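Local coordinates for protein fibroblast growth factor 18 (Homo sapiens, PDB 4CJM) that signals as a secreted growth factor through fibroblast growth factor receptors, regulating cell proliferation, differentiation and migration and supporting normal bone development, at residues Cys78-Lys83 with Trp100-Thr105. Residues are numbered along the deposited sequence; the frame is centred on the assembly and turned at random.
Sequences CVFIEK and WYVGFT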
loop_
_atom_site.group_PDB
_atom_site.type_symbol
_atom_site.label_atom_id
_atom_site.label_comp_id
_atom_site.label_asym_id
_atom_site.label_seq_id
_atom_site.Cartn_x
_atom_site.Cartn_y
_atom_site.Cartn_z
ATOM N N CYS A 78 9.925 3.866 -1.743
ATOM C CA CYS A 78 9.070 2.847 -2.333
ATOM C C CYS A 78 9.130 1.516 -1.581
ATOM O O CYS A 78 8.672 0.501 -2.088
ATOM C CB CYS A 78 9.448 2.645 -3.790
ATOM S SG CYS A 78 9.359 4.172 -4.764
ATOM N N VAL A 79 9.636 1.541 -0.350
ATOM C CA VAL A 79 9.713 0.367 0.503
ATOM C C VAL A 79 8.878 0.578 1.768
ATOM O O VAL A 79 8.814 1.679 2.322
ATOM C CB VAL A 79 11.157 0.091 0.942
ATOM C CG1 VAL A 79 11.239 -1.175 1.783
ATOM C CG2 VAL A 79 12.056 -0.023 -0.270
ATOM N N PHE A 80 8.219 -0.489 2.200
ATOM C CA PHE A 80 7.368 -0.445 3.351
ATOM C C PHE A 80 7.706 -1.589 4.249
ATOM O O PHE A 80 8.205 -2.611 3.803
ATOM C CB PHE A 80 5.899 -0.477 2.928
ATOM C CG PHE A 80 5.509 0.714 2.105
ATOM C CD1 PHE A 80 5.647 0.708 0.726
ATOM C CD2 PHE A 80 5.053 1.856 2.728
ATOM C CE1 PHE A 80 5.312 1.834 -0.008
ATOM C CE2 PHE A 80 4.729 2.980 2.013
ATOM C CZ PHE A 80 4.855 2.982 0.649
ATOM N N ILE A 81 7.425 -1.389 5.528
ATOM C CA ILE A 81 7.594 -2.396 6.539
ATOM C C ILE A 81 6.206 -2.983 6.736
ATOM O O ILE A 81 5.242 -2.259 6.960
ATOM C CB ILE A 81 8.099 -1.790 7.866
ATOM C CG1 ILE A 81 9.364 -0.913 7.647
ATOM C CG2 ILE A 81 8.201 -2.890 8.913
ATOM C CD1 ILE A 81 10.595 -1.600 7.089
ATOM N N GLU A 82 6.111 -4.298 6.633
ATOM C CA GLU A 82 4.837 -4.984 6.718
ATOM C C GLU A 82 4.636 -5.538 8.108
ATOM O O GLU A 82 5.435 -6.338 8.579
ATOM C CB GLU A 82 4.809 -6.116 5.722
ATOM C CG GLU A 82 3.573 -6.979 5.844
ATOM C CD GLU A 82 3.453 -7.981 4.720
ATOM O OE1 GLU A 82 4.497 -8.446 4.190
ATOM O OE2 GLU A 82 2.304 -8.311 4.376
ATOM N N LYS A 83 3.568 -5.103 8.764
ATOM C CA LYS A 83 3.240 -5.570 10.099
ATOM C C LYS A 83 1.864 -6.212 10.116
ATOM O O LYS A 83 0.870 -5.560 9.769
ATOM C CB LYS A 83 3.171 -4.378 11.038
ATOM C CG LYS A 83 4.498 -3.720 11.370
ATOM C CD LYS A 83 4.416 -2.202 11.250
ATOM C CE LYS A 83 5.712 -1.528 11.684
ATOM N NZ LYS A 83 5.641 -0.987 13.066
ATOM N N TRP A 100 4.918 6.754 9.664
ATOM C CA TRP A 100 3.971 7.100 8.583
ATOM C C TRP A 100 3.510 5.843 7.888
ATOM O O TRP A 100 4.304 4.955 7.589
ATOM C CB TRP A 100 4.602 7.982 7.520
ATOM C CG TRP A 100 5.133 9.287 7.989
ATOM C CD1 TRP A 100 5.215 9.737 9.282
ATOM C CD2 TRP A 100 5.717 10.308 7.174
ATOM N NE1 TRP A 100 5.785 10.985 9.320
ATOM C CE2 TRP A 100 6.118 11.358 8.042
ATOM C CE3 TRP A 100 5.954 10.442 5.801
ATOM C CZ2 TRP A 100 6.752 12.528 7.569
ATOM C CZ3 TRP A 100 6.578 11.610 5.337
ATOM C CH2 TRP A 100 6.956 12.634 6.218
ATOM N N TYR A 101 2.217 5.796 7.596
ATOM C CA TYR A 101 1.581 4.588 7.090
ATOM C C TYR A 101 0.785 4.820 5.810
ATOM O O TYR A 101 0.250 5.900 5.574
ATOM C CB TYR A 101 0.636 4.041 8.168
ATOM C CG TYR A 101 1.352 3.497 9.381
ATOM C CD1 TYR A 101 1.773 4.334 10.433
ATOM C CD2 TYR A 101 1.627 2.146 9.474
ATOM C CE1 TYR A 101 2.438 3.812 11.535
ATOM C CE2 TYR A 101 2.285 1.623 10.568
ATOM C CZ TYR A 101 2.693 2.450 11.589
ATOM O OH TYR A 101 3.329 1.847 12.644
ATOM N N VAL A 102 0.681 3.766 5.011
ATOM C CA VAL A 102 -0.226 3.724 3.879
ATOM C C VAL A 102 -1.636 3.680 4.449
ATOM O O VAL A 102 -1.943 2.814 5.292
ATOM C CB VAL A 102 0.009 2.453 3.047
ATOM C CG1 VAL A 102 -1.016 2.327 1.931
ATOM C CG2 VAL A 102 1.422 2.442 2.469
ATOM N N GLY A 103 -2.491 4.603 4.001
ATOM C CA GLY A 103 -3.874 4.680 4.485
ATOM C C GLY A 103 -4.837 5.381 3.534
ATOM O O GLY A 103 -4.426 6.074 2.604
ATOM N N PHE A 104 -6.129 5.192 3.769
ATOM C CA PHE A 104 -7.164 5.758 2.912
ATOM C C PHE A 104 -8.404 6.157 3.698
ATOM O O PHE A 104 -8.686 5.589 4.753
ATOM C CB PHE A 104 -7.593 4.735 1.848
ATOM C CG PHE A 104 -6.494 4.321 0.933
ATOM C CD1 PHE A 104 -5.668 3.253 1.258
ATOM C CD2 PHE A 104 -6.264 5.013 -0.234
ATOM C CE1 PHE A 104 -4.627 2.868 0.413
ATOM C CE2 PHE A 104 -5.229 4.645 -1.079
ATOM C CZ PHE A 104 -4.404 3.567 -0.755
ATOM N N THR A 105 -9.163 7.096 3.150
ATOM C CA THR A 105 -10.438 7.482 3.726
ATOM C C THR A 105 -11.528 6.498 3.314
ATOM O O THR A 105 -11.297 5.603 2.494
ATOM C CB THR A 105 -10.868 8.878 3.259
ATOM O OG1 THR A 105 -11.159 8.854 1.857
ATOM C CG2 THR A 105 -9.775 9.912 3.535
#
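Phe-80 of the strand 80-84 and Val-102 of the loop after strand 90-94 meet in a small apolar contact inside the beta-trefoil of this growth factor, close to the centre of the chain. The two backbones stay well apart, with the CA atoms of Phe-80 and Tyr-101 8.5 Å from each other, so side chains alone bridge the gap. A single methyl of Val-102 does the touching: CG2 comes to 3.4 Å from CE2 of Phe-80, reaching the ring obliquely, while the two side chains as a whole lie nearly perpendicular. In Val-102 the torsion chi1 of 175° sets CG2 beside the backbone N, and from there it faces the phenyl group; both residues are buried.

Farther along the strand, Lys-83 runs across Tyr-101. Its CD lies near the plane of the tyrosine ring, at the edge. The lysine chain kinks at its second torsion (chi2 133°) and again at the last, and NZ of Lys-83 ends 3.7 Å from OH of Tyr-101, close but not hydrogen-bonded. The ammonium group has its salt bridge elsewhere, with Glu-118, a residue that the Tyr-101 side chain also touches. Around this pair of contacts, Leu-92 and Met-93 of strand 90-94 pack against Val-102 and Tyr-101 respectively, while Leu-67 of strand 67-70 also touches Val-102.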